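Local coordinates for protein bifunctional cytochrome P450/NADPH--P450 reductase (Deinococcus aerius, PDB 7F3H) that probably hydroxylates its substrates at a haem iron, as a self-sufficient cytochrome P450 fused to an NADPH-dependent reductase, at residues Asp310-Leu315 with Glu414-Leu419. Residues are numbered along the deposited sequence; the frame is centred on the assembly and turned at random.
Sequences DTVMRL and EAKLAL
V312 and L315 both press methyl groups onto the base of the K416 side chain, and this three-way meeting makes up most of the contact. CG1 of V312 lies 3.8 Å from CB of K416 and 3.9 Å from CD of the same lysine, so one methyl spans two carbons of the aliphatic chain. The valine and lysine side chains run at a slant to each other. L315 comes from a different direction: its CD1 reaches CB of K416 at 4.0 Å, and the two side chains pass each other while heading opposite ways. K416 is extended beyond CG (chi2 176°) and carries NZ past both apolar partners, so that its methylene carbons rather than its ammonium group do the touching. The second branch of V312 serves another neighbour. With CG1 anti to the backbone N (chi1 175°), CG2 falls beside that nitrogen and faces CD1 of L417 at 4.3 Å, a looser apolar touch. V312 and L417 are the nearest pair by CA, at 6.3 Å. No hydrogen bond joins the two segments; they meet through hydrocarbon alone, with V312 and L315 buried. Packing here joins the short helix 309-313 and the turn after it to the long helix 408-425, which in the P450 fold is the L helix following the haem-binding cysteine loop. The side chain of K416 stays about 11 Å from the haem. F120 of helix 113-137 touches both V312 and L417, while P319 and L322 of helix 317-329 adjoin K416, and helix 254-285 packs against A415 and L419.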
loop_
_atom_site.group_PDB
_atom_site.type_symbol
_atom_site.label_atom_id
_atom_site.label_comp_id
_atom_site.label_asym_id
_atom_site.label_seq_id
_atom_site.Cartn_x
_atom_site.Cartn_y
_atom_site.Cartn_z
ATOM N N ASP A 310 -15.928 1.128 18.013
ATOM C CA ASP A 310 -17.299 1.367 17.580
ATOM C C ASP A 310 -17.414 2.706 16.874
ATOM O O ASP A 310 -18.115 2.827 15.859
ATOM C CB ASP A 310 -18.254 1.313 18.775
ATOM C CG ASP A 310 -19.681 0.998 18.360
ATOM O OD1 ASP A 310 -19.852 -0.075 17.731
ATOM O OD2 ASP A 310 -20.606 1.822 18.620
ATOM N N THR A 311 -16.774 3.738 17.420
ATOM C CA THR A 311 -16.799 5.023 16.737
ATOM C C THR A 311 -16.342 4.863 15.301
ATOM O O THR A 311 -17.027 5.299 14.369
ATOM C CB THR A 311 -15.935 6.038 17.464
ATOM O OG1 THR A 311 -16.253 5.998 18.856
ATOM C CG2 THR A 311 -16.208 7.441 16.900
ATOM N N VAL A 312 -15.201 4.192 15.106
ATOM C CA VAL A 312 -14.663 4.025 13.764
ATOM C C VAL A 312 -15.669 3.324 12.870
ATOM O O VAL A 312 -15.866 3.716 11.708
ATOM C CB VAL A 312 -13.328 3.260 13.811
ATOM C CG1 VAL A 312 -12.845 2.998 12.383
ATOM C CG2 VAL A 312 -12.281 4.053 14.599
ATOM N N MET A 313 -16.354 2.306 13.406
ATOM C CA MET A 313 -17.266 1.516 12.589
ATOM C C MET A 313 -18.572 2.256 12.318
ATOM O O MET A 313 -19.282 1.915 11.368
ATOM C CB MET A 313 -17.538 0.160 13.254
ATOM C CG MET A 313 -16.285 -0.711 13.398
ATOM S SD MET A 313 -15.243 -0.734 11.888
ATOM C CE MET A 313 -16.367 -1.353 10.641
ATOM N N ARG A 314 -18.864 3.304 13.078
ATOM C CA ARG A 314 -20.029 4.133 12.814
ATOM C C ARG A 314 -19.769 5.212 11.776
ATOM O O ARG A 314 -20.697 5.935 11.425
ATOM C CB ARG A 314 -20.513 4.784 14.114
ATOM C CG ARG A 314 -21.263 3.803 15.022
ATOM C CD ARG A 314 -21.495 4.380 16.396
ATOM N NE ARG A 314 -22.664 5.257 16.418
ATOM C CZ ARG A 314 -22.892 6.186 17.345
ATOM N NH1 ARG A 314 -22.034 6.364 18.346
ATOM N NH2 ARG A 314 -23.984 6.940 17.280
ATOM N N LEU A 315 -18.533 5.330 11.280
ATOM C CA LEU A 315 -18.186 6.314 10.261
ATOM C C LEU A 315 -18.793 5.962 8.906
ATOM O O LEU A 315 -18.918 4.789 8.549
ATOM C CB LEU A 315 -16.683 6.384 10.094
ATOM C CG LEU A 315 -15.834 6.937 11.218
ATOM C CD1 LEU A 315 -14.414 6.701 10.781
ATOM C CD2 LEU A 315 -16.117 8.398 11.441
ATOM N N GLU A 414 -6.760 1.747 10.280
ATOM C CA GLU A 414 -5.732 2.619 10.810
ATOM C C GLU A 414 -6.005 4.031 10.273
ATOM O O GLU A 414 -5.985 5.023 11.010
ATOM C CB GLU A 414 -4.373 2.297 10.241
ATOM C CG GLU A 414 -3.296 2.477 11.288
ATOM C CD GLU A 414 -1.858 2.646 10.798
ATOM O OE1 GLU A 414 -1.638 3.230 9.717
ATOM O OE2 GLU A 414 -1.150 1.543 10.906
ATOM N N ALA A 415 -6.258 4.109 8.957
ATOM C CA ALA A 415 -6.467 5.366 8.226
ATOM C C ALA A 415 -7.758 6.070 8.640
ATOM O O ALA A 415 -7.771 7.295 8.849
ATOM C CB ALA A 415 -6.498 5.068 6.732
ATOM N N LYS A 416 -8.867 5.321 8.737
ATOM C CA LYS A 416 -10.088 5.900 9.277
ATOM C C LYS A 416 -9.807 6.590 10.610
ATOM O O LYS A 416 -10.173 7.756 10.802
ATOM C CB LYS A 416 -11.154 4.816 9.442
ATOM C CG LYS A 416 -11.705 4.271 8.160
ATOM C CD LYS A 416 -12.677 3.154 8.456
ATOM C CE LYS A 416 -12.754 2.197 7.282
ATOM N NZ LYS A 416 -13.941 1.293 7.256
ATOM N N LEU A 417 -9.113 5.894 11.526
ATOM C CA LEU A 417 -8.879 6.424 12.874
ATOM C C LEU A 417 -7.977 7.649 12.863
ATOM O O LEU A 417 -8.219 8.628 13.588
ATOM C CB LEU A 417 -8.259 5.346 13.753
ATOM C CG LEU A 417 -7.809 5.814 15.126
ATOM C CD1 LEU A 417 -8.971 6.384 15.927
ATOM C CD2 LEU A 417 -7.184 4.649 15.850
ATOM N N ALA A 418 -6.881 7.573 12.114
ATOM C CA ALA A 418 -5.971 8.704 11.998
ATOM C C ALA A 418 -6.725 9.932 11.516
ATOM O O ALA A 418 -6.594 11.021 12.089
ATOM C CB ALA A 418 -4.816 8.364 11.049
ATOM N N LEU A 419 -7.527 9.763 10.461
ATOM C CA LEU A 419 -8.244 10.894 9.882
ATOM C C LEU A 419 -9.248 11.461 10.875
ATOM O O LEU A 419 -9.358 12.682 11.039
ATOM C CB LEU A 419 -8.939 10.441 8.592
ATOM C CG LEU A 419 -8.046 10.468 7.336
ATOM C CD1 LEU A 419 -8.595 9.689 6.103
ATOM C CD2 LEU A 419 -7.750 11.917 6.959
#